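Local coordinates for protein cytosine-specific methyltransferase (Escherichia coli O157:H7 EDL933, PDB 3G7U) that probably methylates the C5 position of cytosine in DNA, using S-adenosyl-L-methionine as the methyl donor, at residues A41-R46 with D332-H337; Q98-F103 with G130-A135; L113-E118 with G141-L146; Y156-I161 with S350-V355. One frame throughout, in Å; residues are numbered along the deposited sequence. Where two conformers were deposited one is given.

The four contacts sample a class I methyltransferase fold, built round a mixed seven-stranded sheet. Interactions 2 and 3 are neighbours, their centres about 14 Å apart: helix 94-110, strand 114-119, helix 129-140 and strand 143-152 follow one another, so the segments of the two contacts alternate along the chain, and Phe103 packs on Leu116 and Ala117. Interaction 4 joins the turn before strand 163-171 to the start of helix 353-367, and touches interaction 3 where Val351 meets Glu118. Interaction 1, its centre about 18 Å from that of interaction 4, joins the end of helix 34-43 to the loop between helices 321-328 and 340-348. Both set chain beyond residue 330 against an earlier part, their segments alternating.

Interaction 1. Residues A41-R46 with D332-H337; sequences AINFPR and DWFRFH
Torsions place the two groups of Asn43 and Phe334 that meet: CG of Asn43 lies anti to its carbonyl carbon (chi1 -70°), CG of Phe334 lies anti to its backbone N, and chi2 of Asn43 (-75°) turns the amide. The carboxamide stacks on the phenyl ring, with Asn43 CG 3.5 Å above the ring plane and over its centre, the two planes only 7° apart. Both ends of the same amide grip the backbone of Arg335. Arg335 N donates to Asn43 OD1 at 2.8 Å, on a lone pair, and Asn43 ND2 returns a bond of 2.8 Å to Arg335 O, which lies in the amide plane. These two nearly straight bonds to a single residue fix the amide's rotation. A water adds a second donor to Asn43 OD1 at 2.6 Å and also bonds Trp333 O, while ND2 has a further acceptor in Thr39 O. At the margins, Phe44 CE2 meets Phe334 CE1 at 3.9 Å, and Ile42 CG2 lies against CD of Arg335; the guanidinium of that arginine leads away to salt bridges with Glu213, Asp240 and Glu242. The contact joins the C-terminal end of helix 34-43 to the loop between helices 321-328 and 340-348, with Phe44 and Trp333 both resting on helix 14-22.

Interaction 2. Residues Q98-F103 with G130-A135; sequences QLYMHF and GIRNKA
Met101 reaches across to Ile131, Lys134 and Ala135 by a side chain that bends at both of its later torsions. From CB, chi1 (-75°) sets CG anti to the carbonyl carbon, and the bend at chi2 (-57°) then turns SD toward helix 129-140. There Met101 SD comes within 3.4 Å of Ile131 O, a carbonyl already accepting a helical bond. Met101 SD also packs at 3.9 Å on Ala135 CB and at 4.0 Å on Lys134 CB. The bend at chi3 sets Met101 CE 3.7 Å from Ala135 N, and CE also meets CG and NZ of Lys134, the latter at 3.9 Å. These helices flank strand 114-119 in the sequence and cover one face of the sheet, as in the repeated beta-alpha units of a Rossmann-like methyltransferase; their local axes pass 9.8 Å apart and run nearly parallel, at 17°. Beside the methionine, Tyr100 adds a more buried layer: its CE2 touches Ala135 CB at 3.9 Å, and CD2 meets Ile131 CD1. The phenol end passes CG of Arg132, whose guanidinium is held by Gln125 O. Tyr100 OH is hydrogen-bonded to a glycerol, probably from the crystallisation liquor, and the side chain of Cys81, the predicted active-site residue, is about 5 Å from the tyrosine.

Interaction 3. Residues L113-E118 with G141-L146; sequences LFFLAE and GDYDIL
Strands 114-118 and 143-145, which carry Phe115 and Tyr143, run in roughly the same direction, 35° apart, their local axes 8.8 Å from each other. They are not direct sheet neighbours: in the mixed seven-stranded sheet of this class I methyltransferase fold, strand 163-171 lies between them, antiparallel to both, and side chains must bridge the gap. Phe115 and Tyr143 do so as a T-shaped pair. The edge of the Phe115 ring is turned toward the face of Tyr143, with planes at 73° and centroids 5.6 Å apart. Phe115 CG sits in the crowded position between its backbone N and carbonyl carbon (chi1 67°). The ring brings CE2 to 4.1 Å from Tyr143 CG, while CD2 stands over the tyrosine face, offset toward its rim. Further round the same phenyl edge, Phe115 CZ meets Ile145 CG1 at 4.4 Å, near the ring plane. Val107 of helix 94-110 touches both aromatic residues, and Val139 of helix 129-140 packs on Phe115 and Ile145, so both helices cover the pair. The phenol of Tyr143 reaches the residues just before strand 114-119, where its OH is hydrogen-bonded to Pro112 O and its CE1 lies 4.1 Å from Leu113 O, at the ring edge.

Interaction 4. Residues Y156-I161 with S350-V355; sequences YGAPTI and SVSPIV
Ile354 pushes both of its branches against the turn formed by Tyr156, Gly157 and Ala158, and this is where the packing is tight. Its CG2, anti to the backbone N, comes to 3.2 Å from Tyr156 O, close for a methyl against a carbonyl. The longer branch lies beside the next peptide: Ile354 CD1 is 3.7 Å from Gly157 O and 4.0 Å from Ala158 CA. Gly157 makes the bend that sets these groups round the isoleucine, in a left-handed backbone conformation (phi 91°, psi 17°) where a CB would be pressed against Tyr156 O. Ile354 belongs to the first turn of helix 353-367, and that turn is capped. Ser352 is the N-cap, its OG accepting from Ile354 N at 3.2 Å and also hydrogen-bonded to Gln328 O. The cap closes the Gly-Asn-Ser-Val-Ser run of motif X of C5-cytosine methyltransferases. The contact sets the start of that helix against the turn leading into strand 163-171. Looser meetings flank the isoleucine. Ala158 CB only approaches Ser352 OG, at 3.8 Å, and Tyr156 CB lies 4.2 Å from Val355 CG2, while the tyrosine ring turns to Tyr358, edge to face, and its OH to Phe183 O. All these touching residues are buried; past Ala158 the loop diverges from the helix, Thr160 OG1 bonds Cys291 O, and solvent is reached beyond the contact, at Ile161.

Interaction 1. Residues A41-R46 with D332-H337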
# COMPACT_ATOMS: atom_id res chain seq x y z
N ALA A 41 -8.23 -9.81 -4.54
CA ALA A 41 -9.34 -10.15 -5.47
C ALA A 41 -10.66 -9.54 -5.09
O ALA A 41 -11.48 -9.24 -5.95
CB ALA A 41 -9.49 -11.66 -5.63
N ILE A 42 -10.89 -9.37 -3.79
CA ILE A 42 -12.13 -8.71 -3.34
C ILE A 42 -12.19 -7.26 -3.81
O ILE A 42 -13.25 -6.76 -4.22
CB ILE A 42 -12.26 -8.74 -1.78
CG1 ILE A 42 -12.59 -10.16 -1.26
CG2 ILE A 42 -13.38 -7.81 -1.31
CD1 ILE A 42 -13.84 -10.78 -1.87
N ASN A 43 -11.06 -6.59 -3.78
CA ASN A 43 -11.01 -5.17 -4.10
C ASN A 43 -10.72 -4.94 -5.58
O ASN A 43 -11.02 -3.89 -6.11
CB ASN A 43 -9.98 -4.48 -3.24
CG ASN A 43 -10.42 -4.40 -1.80
OD1 ASN A 43 -11.31 -3.58 -1.44
ND2 ASN A 43 -9.87 -5.28 -0.98
N PHE A 44 -10.14 -5.94 -6.24
CA PHE A 44 -9.82 -5.82 -7.68
C PHE A 44 -10.42 -7.02 -8.44
O PHE A 44 -9.68 -7.86 -8.97
CB PHE A 44 -8.30 -5.76 -7.92
CG PHE A 44 -7.65 -4.56 -7.31
CD1 PHE A 44 -7.50 -3.37 -8.04
CD2 PHE A 44 -7.23 -4.60 -5.98
CE1 PHE A 44 -6.90 -2.23 -7.44
CE2 PHE A 44 -6.64 -3.48 -5.36
CZ PHE A 44 -6.48 -2.28 -6.10
N PRO A 45 -11.75 -7.13 -8.48
CA PRO A 45 -12.36 -8.36 -9.01
C PRO A 45 -12.12 -8.61 -10.48
O PRO A 45 -12.33 -9.74 -10.91
CB PRO A 45 -13.86 -8.18 -8.73
CG PRO A 45 -14.04 -6.75 -8.57
CD PRO A 45 -12.77 -6.15 -8.06
N ARG A 46 -11.64 -7.62 -11.24
CA ARG A 46 -11.39 -7.82 -12.67
C ARG A 46 -9.92 -8.05 -13.01
O ARG A 46 -9.60 -8.31 -14.16
CB ARG A 46 -11.94 -6.66 -13.50
CG ARG A 46 -13.22 -6.03 -12.95
CD ARG A 46 -14.52 -6.75 -13.30
NE ARG A 46 -15.58 -5.79 -13.62
CZ ARG A 46 -16.28 -5.07 -12.75
NH1 ARG A 46 -16.07 -5.15 -11.43
NH2 ARG A 46 -17.21 -4.23 -13.20
N ASP A 332 -12.04 4.42 2.61
CA ASP A 332 -13.02 3.68 3.42
C ASP A 332 -13.74 2.56 2.72
O ASP A 332 -14.22 1.66 3.39
CB ASP A 332 -14.10 4.63 3.98
CG ASP A 332 -13.65 5.35 5.21
OD1 ASP A 332 -12.56 5.06 5.74
OD2 ASP A 332 -14.42 6.22 5.69
N TRP A 333 -13.79 2.59 1.38
CA TRP A 333 -14.45 1.53 0.60
C TRP A 333 -13.57 0.30 0.33
O TRP A 333 -14.05 -0.70 -0.17
CB TRP A 333 -15.04 2.10 -0.72
CG TRP A 333 -14.07 2.89 -1.57
CD1 TRP A 333 -13.94 4.24 -1.61
CD2 TRP A 333 -13.10 2.37 -2.53
NE1 TRP A 333 -12.98 4.61 -2.54
CE2 TRP A 333 -12.45 3.48 -3.12
CE3 TRP A 333 -12.75 1.07 -2.95
CZ2 TRP A 333 -11.44 3.35 -4.09
CZ3 TRP A 333 -11.75 0.93 -3.92
CH2 TRP A 333 -11.11 2.06 -4.48
N PHE A 334 -12.29 0.38 0.71
CA PHE A 334 -11.37 -0.75 0.55
C PHE A 334 -11.68 -1.76 1.65
O PHE A 334 -11.81 -1.40 2.82
CB PHE A 334 -9.92 -0.25 0.61
CG PHE A 334 -8.93 -1.21 0.03
CD1 PHE A 334 -8.54 -1.08 -1.32
CD2 PHE A 334 -8.43 -2.26 0.79
CE1 PHE A 334 -7.64 -1.99 -1.90
CE2 PHE A 334 -7.51 -3.18 0.22
CZ PHE A 334 -7.13 -3.02 -1.12
N ARG A 335 -11.81 -3.03 1.29
CA ARG A 335 -12.27 -4.03 2.24
C ARG A 335 -11.13 -4.95 2.62
O ARG A 335 -10.46 -5.49 1.75
CB ARG A 335 -13.38 -4.86 1.60
CG ARG A 335 -14.10 -5.77 2.60
CD ARG A 335 -15.30 -6.44 1.91
NE ARG A 335 -16.00 -7.32 2.83
CZ ARG A 335 -17.27 -7.70 2.69
NH1 ARG A 335 -17.99 -7.23 1.68
NH2 ARG A 335 -17.83 -8.51 3.60
N PHE A 336 -10.90 -5.13 3.92
CA PHE A 336 -9.79 -5.99 4.37
C PHE A 336 -10.32 -7.29 4.92
O PHE A 336 -11.54 -7.47 5.04
CB PHE A 336 -8.97 -5.28 5.47
CG PHE A 336 -8.28 -4.06 4.96
CD1 PHE A 336 -7.04 -4.18 4.36
CD2 PHE A 336 -8.91 -2.81 4.99
CE1 PHE A 336 -6.41 -3.06 3.81
CE2 PHE A 336 -8.29 -1.67 4.44
CZ PHE A 336 -7.03 -1.80 3.87
N HIS A 337 -9.42 -8.21 5.27
CA HIS A 337 -9.84 -9.43 5.95
C HIS A 337 -10.62 -9.10 7.22
O HIS A 337 -10.34 -8.10 7.90
CB HIS A 337 -8.61 -10.27 6.31
CG HIS A 337 -8.94 -11.70 6.65
ND1 HIS A 337 -9.24 -12.11 7.93
CD2 HIS A 337 -9.01 -12.81 5.86
CE1 HIS A 337 -9.49 -13.41 7.93
NE2 HIS A 337 -9.37 -13.85 6.68
O HOH W 1 -13.45 -2.35 -2.25

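Interaction 2. Residues Q98-F103 with G130-A135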
# COMPACT_ATOMS: atom_id res chain seq x y z
N GLN A 98 16.88 -14.22 -3.24
CA GLN A 98 16.57 -14.86 -4.51
C GLN A 98 15.35 -14.23 -5.15
O GLN A 98 15.38 -13.90 -6.32
CB GLN A 98 16.39 -16.37 -4.36
CG GLN A 98 17.73 -17.13 -4.39
CD GLN A 98 17.70 -18.41 -3.57
OE1 GLN A 98 16.95 -18.53 -2.60
NE2 GLN A 98 18.54 -19.38 -3.94
N LEU A 99 14.28 -14.03 -4.38
CA LEU A 99 13.07 -13.40 -4.93
C LEU A 99 13.28 -11.99 -5.49
O LEU A 99 12.65 -11.58 -6.48
CB LEU A 99 11.91 -13.42 -3.92
CG LEU A 99 11.38 -14.81 -3.57
CD1 LEU A 99 10.47 -14.75 -2.36
CD2 LEU A 99 10.68 -15.48 -4.75
N TYR A 100 14.17 -11.24 -4.84
CA TYR A 100 14.57 -9.92 -5.32
C TYR A 100 15.07 -9.97 -6.75
O TYR A 100 14.66 -9.18 -7.60
CB TYR A 100 15.70 -9.36 -4.41
CG TYR A 100 16.08 -7.94 -4.73
CD1 TYR A 100 15.35 -6.87 -4.21
CD2 TYR A 100 17.17 -7.64 -5.55
CE1 TYR A 100 15.65 -5.57 -4.50
CE2 TYR A 100 17.49 -6.29 -5.86
CZ TYR A 100 16.72 -5.28 -5.31
OH TYR A 100 16.99 -3.95 -5.56
N MET A 101 15.98 -10.92 -6.99
CA MET A 101 16.59 -11.10 -8.31
C MET A 101 15.58 -11.57 -9.36
O MET A 101 15.70 -11.20 -10.53
CB MET A 101 17.73 -12.11 -8.22
CG MET A 101 19.04 -11.58 -7.57
SD MET A 101 19.76 -10.12 -8.37
CE MET A 101 19.52 -10.41 -10.13
N HIS A 102 14.58 -12.36 -8.94
CA HIS A 102 13.50 -12.83 -9.86
C HIS A 102 12.61 -11.72 -10.34
O HIS A 102 12.11 -11.76 -11.46
CB HIS A 102 12.64 -13.90 -9.18
CG HIS A 102 13.33 -15.22 -9.01
ND1 HIS A 102 13.85 -15.93 -10.06
CD2 HIS A 102 13.60 -15.95 -7.90
CE1 HIS A 102 14.40 -17.04 -9.62
NE2 HIS A 102 14.27 -17.07 -8.30
N PHE A 103 12.38 -10.71 -9.49
CA PHE A 103 11.65 -9.53 -9.93
C PHE A 103 12.34 -8.94 -11.15
O PHE A 103 11.71 -8.62 -12.17
CB PHE A 103 11.54 -8.43 -8.82
CG PHE A 103 10.77 -7.19 -9.23
CD1 PHE A 103 9.41 -7.12 -9.04
CD2 PHE A 103 11.44 -6.06 -9.74
CE1 PHE A 103 8.72 -5.99 -9.41
CE2 PHE A 103 10.75 -4.93 -10.11
CZ PHE A 103 9.40 -4.88 -9.94
N GLY A 130 26.05 -6.30 -3.87
CA GLY A 130 26.24 -7.38 -4.85
C GLY A 130 24.96 -7.77 -5.60
O GLY A 130 24.94 -7.77 -6.84
N ILE A 131 23.89 -8.06 -4.87
CA ILE A 131 22.62 -8.40 -5.52
C ILE A 131 21.93 -7.20 -6.17
O ILE A 131 21.30 -7.38 -7.19
CB ILE A 131 21.64 -9.20 -4.60
CG1 ILE A 131 21.12 -8.36 -3.44
CG2 ILE A 131 22.30 -10.49 -4.08
CD1 ILE A 131 19.84 -8.90 -2.82
N ARG A 132 22.06 -6.00 -5.60
CA ARG A 132 21.52 -4.80 -6.25
C ARG A 132 22.28 -4.48 -7.55
O ARG A 132 21.66 -4.02 -8.50
CB ARG A 132 21.52 -3.56 -5.33
CG ARG A 132 20.57 -3.64 -4.14
CD ARG A 132 20.32 -2.25 -3.51
NE ARG A 132 21.57 -1.48 -3.46
CZ ARG A 132 22.48 -1.56 -2.49
NH1 ARG A 132 22.31 -2.34 -1.44
NH2 ARG A 132 23.59 -0.84 -2.58
N ASN A 133 23.60 -4.69 -7.55
CA ASN A 133 24.39 -4.46 -8.75
C ASN A 133 24.03 -5.51 -9.83
O ASN A 133 23.83 -5.14 -10.99
CB ASN A 133 25.91 -4.42 -8.46
CG ASN A 133 26.37 -3.11 -7.76
OD1 ASN A 133 27.52 -3.01 -7.32
ND2 ASN A 133 25.48 -2.13 -7.65
N LYS A 134 23.91 -6.78 -9.42
CA LYS A 134 23.49 -7.89 -10.28
C LYS A 134 22.10 -7.64 -10.91
O LYS A 134 21.89 -7.92 -12.10
CB LYS A 134 23.52 -9.20 -9.48
CG LYS A 134 23.55 -10.46 -10.33
CD LYS A 134 23.44 -11.71 -9.45
CE LYS A 134 23.35 -13.01 -10.28
NZ LYS A 134 21.98 -13.32 -10.82
N ALA A 135 21.19 -7.08 -10.12
CA ALA A 135 19.86 -6.68 -10.60
C ALA A 135 19.87 -5.46 -11.53
O ALA A 135 19.11 -5.41 -12.51
CB ALA A 135 18.95 -6.44 -9.42

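Interaction 3. Residues L113-E118 with G141-L146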
# COMPACT_ATOMS: atom_id res chain seq x y z
N LEU A 113 7.54 -1.21 -20.76
CA LEU A 113 7.92 0.21 -20.96
C LEU A 113 8.57 0.78 -19.70
O LEU A 113 9.47 1.59 -19.79
CB LEU A 113 6.71 1.05 -21.34
CG LEU A 113 6.00 0.61 -22.64
CD1 LEU A 113 4.84 1.52 -22.94
CD2 LEU A 113 6.99 0.46 -23.83
N PHE A 114 8.14 0.32 -18.53
CA PHE A 114 8.77 0.79 -17.29
C PHE A 114 8.70 -0.28 -16.19
O PHE A 114 7.90 -1.23 -16.29
CB PHE A 114 8.11 2.10 -16.85
CG PHE A 114 6.78 1.93 -16.16
CD1 PHE A 114 6.72 1.83 -14.77
CD2 PHE A 114 5.59 1.91 -16.89
CE1 PHE A 114 5.50 1.67 -14.12
CE2 PHE A 114 4.35 1.77 -16.24
CZ PHE A 114 4.30 1.66 -14.86
N PHE A 115 9.55 -0.15 -15.18
CA PHE A 115 9.35 -0.90 -13.94
C PHE A 115 9.32 0.06 -12.76
O PHE A 115 9.91 1.16 -12.83
CB PHE A 115 10.40 -2.00 -13.73
CG PHE A 115 11.80 -1.49 -13.49
CD1 PHE A 115 12.24 -1.17 -12.18
CD2 PHE A 115 12.70 -1.38 -14.54
CE1 PHE A 115 13.52 -0.74 -11.95
CE2 PHE A 115 13.99 -0.96 -14.31
CZ PHE A 115 14.41 -0.62 -13.01
N LEU A 116 8.61 -0.33 -11.73
CA LEU A 116 8.66 0.41 -10.45
C LEU A 116 8.74 -0.66 -9.40
O LEU A 116 7.82 -1.49 -9.27
CB LEU A 116 7.41 1.27 -10.26
CG LEU A 116 7.30 2.03 -8.91
CD1 LEU A 116 6.51 3.28 -9.10
CD2 LEU A 116 6.65 1.20 -7.80
N ALA A 117 9.80 -0.61 -8.60
CA ALA A 117 9.92 -1.46 -7.41
C ALA A 117 9.90 -0.58 -6.18
O ALA A 117 10.41 0.54 -6.21
CB ALA A 117 11.21 -2.23 -7.44
N GLU A 118 9.25 -1.06 -5.13
CA GLU A 118 9.22 -0.33 -3.85
C GLU A 118 9.91 -1.21 -2.82
O GLU A 118 9.76 -2.44 -2.83
CB GLU A 118 7.80 0.03 -3.45
CG GLU A 118 6.81 -1.15 -3.23
CD GLU A 118 6.90 -1.79 -1.83
OE1 GLU A 118 6.22 -2.81 -1.58
OE2 GLU A 118 7.63 -1.26 -0.96
N GLY A 141 21.13 -2.42 -19.47
CA GLY A 141 21.23 -2.49 -20.92
C GLY A 141 20.04 -1.88 -21.63
O GLY A 141 20.22 -1.17 -22.62
N ASP A 142 18.83 -2.12 -21.12
CA ASP A 142 17.61 -1.72 -21.81
C ASP A 142 16.85 -0.58 -21.17
O ASP A 142 15.91 -0.02 -21.75
CB ASP A 142 16.70 -2.95 -21.94
CG ASP A 142 17.37 -4.09 -22.70
OD1 ASP A 142 17.74 -3.87 -23.88
OD2 ASP A 142 17.52 -5.19 -22.12
N TYR A 143 17.25 -0.23 -19.94
CA TYR A 143 16.51 0.80 -19.17
C TYR A 143 17.35 2.00 -18.72
O TYR A 143 18.49 1.84 -18.32
CB TYR A 143 15.86 0.13 -17.90
CG TYR A 143 14.75 -0.81 -18.33
CD1 TYR A 143 13.47 -0.33 -18.51
CD2 TYR A 143 15.01 -2.15 -18.61
CE1 TYR A 143 12.44 -1.16 -18.98
CE2 TYR A 143 13.99 -3.00 -19.05
CZ TYR A 143 12.73 -2.48 -19.24
OH TYR A 143 11.74 -3.30 -19.70
N ASP A 144 16.74 3.16 -18.76
CA ASP A 144 17.22 4.35 -18.04
C ASP A 144 16.75 4.20 -16.58
O ASP A 144 15.57 4.30 -16.31
CB ASP A 144 16.61 5.60 -18.65
CG ASP A 144 17.20 5.93 -20.04
OD1 ASP A 144 18.40 5.63 -20.26
OD2 ASP A 144 16.45 6.47 -20.90
N ILE A 145 17.70 3.94 -15.69
CA ILE A 145 17.41 3.62 -14.29
C ILE A 145 17.58 4.93 -13.50
O ILE A 145 18.60 5.60 -13.62
CB ILE A 145 18.34 2.51 -13.77
CG1 ILE A 145 18.10 1.23 -14.57
CG2 ILE A 145 18.08 2.22 -12.29
CD1 ILE A 145 19.13 0.16 -14.30
N LEU A 146 16.54 5.34 -12.78
CA LEU A 146 16.59 6.58 -12.04
C LEU A 146 17.29 6.30 -10.74
O LEU A 146 17.33 5.16 -10.24
CB LEU A 146 15.21 7.16 -11.77
CG LEU A 146 14.25 7.43 -12.94
CD1 LEU A 146 13.06 8.23 -12.46
CD2 LEU A 146 14.99 8.19 -14.03

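Interaction 4. Residues Y156-I161 with S350-V355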
# COMPACT_ATOMS: atom_id res chain seq x y z
N TYR A 156 3.17 13.49 0.95
CA TYR A 156 2.18 13.32 -0.13
C TYR A 156 0.75 13.34 0.34
O TYR A 156 -0.18 13.10 -0.44
CB TYR A 156 2.46 12.06 -0.95
CG TYR A 156 3.75 12.16 -1.70
CD1 TYR A 156 3.77 12.51 -3.05
CD2 TYR A 156 4.96 11.91 -1.07
CE1 TYR A 156 4.97 12.62 -3.75
CE2 TYR A 156 6.17 12.00 -1.75
CZ TYR A 156 6.16 12.36 -3.08
OH TYR A 156 7.35 12.43 -3.75
N GLY A 157 0.55 13.69 1.61
CA GLY A 157 -0.80 13.89 2.10
C GLY A 157 -1.37 12.60 2.68
O GLY A 157 -2.58 12.50 2.83
N ALA A 158 -0.55 11.62 2.99
CA ALA A 158 -0.95 10.49 3.82
C ALA A 158 -0.70 10.77 5.29
O ALA A 158 0.20 11.44 5.60
CB ALA A 158 -0.24 9.29 3.42
N PRO A 159 -1.49 10.22 6.19
CA PRO A 159 -1.36 10.58 7.60
C PRO A 159 -0.30 9.83 8.34
O PRO A 159 -0.46 9.61 9.47
CB PRO A 159 -2.71 10.19 8.18
CG PRO A 159 -3.59 10.10 7.08
CD PRO A 159 -2.81 9.67 5.92
N THR A 160 0.75 9.39 7.68
CA THR A 160 1.76 8.60 8.32
C THR A 160 3.12 9.02 7.84
O THR A 160 3.25 9.44 6.74
CB THR A 160 1.55 7.11 8.01
OG1 THR A 160 2.58 6.34 8.57
CG2 THR A 160 1.54 6.89 6.58
N ILE A 161 4.12 8.90 8.70
CA ILE A 161 5.45 9.39 8.34
C ILE A 161 6.37 8.28 7.82
O ILE A 161 7.58 8.48 7.75
CB ILE A 161 6.17 10.16 9.52
CG1 ILE A 161 6.27 9.31 10.79
CG2 ILE A 161 5.46 11.46 9.82
CD1 ILE A 161 7.44 9.63 11.68
N SER A 350 1.55 -2.72 3.36
CA SER A 350 1.21 -2.05 2.12
C SER A 350 1.97 -0.75 1.94
O SER A 350 2.31 -0.07 2.91
CB SER A 350 -0.30 -1.75 2.08
OG SER A 350 -1.03 -2.96 1.98
N VAL A 351 2.22 -0.41 0.67
CA VAL A 351 2.57 0.95 0.31
C VAL A 351 1.30 1.75 0.52
O VAL A 351 0.21 1.26 0.19
CB VAL A 351 2.93 1.05 -1.19
CG1 VAL A 351 3.33 2.49 -1.57
CG2 VAL A 351 4.03 0.13 -1.51
N SER A 352 1.42 2.99 1.01
CA SER A 352 0.24 3.90 1.04
C SER A 352 -0.32 4.12 -0.36
O SER A 352 0.45 4.49 -1.26
CB SER A 352 0.62 5.29 1.56
OG SER A 352 -0.52 6.11 1.43
N PRO A 353 -1.63 3.90 -0.57
CA PRO A 353 -2.21 4.19 -1.88
C PRO A 353 -2.06 5.65 -2.34
O PRO A 353 -2.07 5.93 -3.53
CB PRO A 353 -3.69 3.86 -1.71
CG PRO A 353 -3.71 2.79 -0.71
CD PRO A 353 -2.58 3.16 0.30
N ILE A 354 -2.01 6.57 -1.38
CA ILE A 354 -1.88 7.99 -1.72
C ILE A 354 -0.48 8.28 -2.33
O ILE A 354 -0.39 8.93 -3.37
CB ILE A 354 -2.14 8.83 -0.47
CG1 ILE A 354 -3.59 8.67 -0.04
CG2 ILE A 354 -1.72 10.31 -0.72
CD1 ILE A 354 -3.93 9.43 1.31
N VAL A 355 0.57 7.79 -1.67
CA VAL A 355 1.94 7.87 -2.17
C VAL A 355 2.06 7.14 -3.51
O VAL A 355 2.56 7.70 -4.49
CB VAL A 355 2.93 7.26 -1.18
CG1 VAL A 355 4.32 7.21 -1.79
CG2 VAL A 355 2.93 8.06 0.13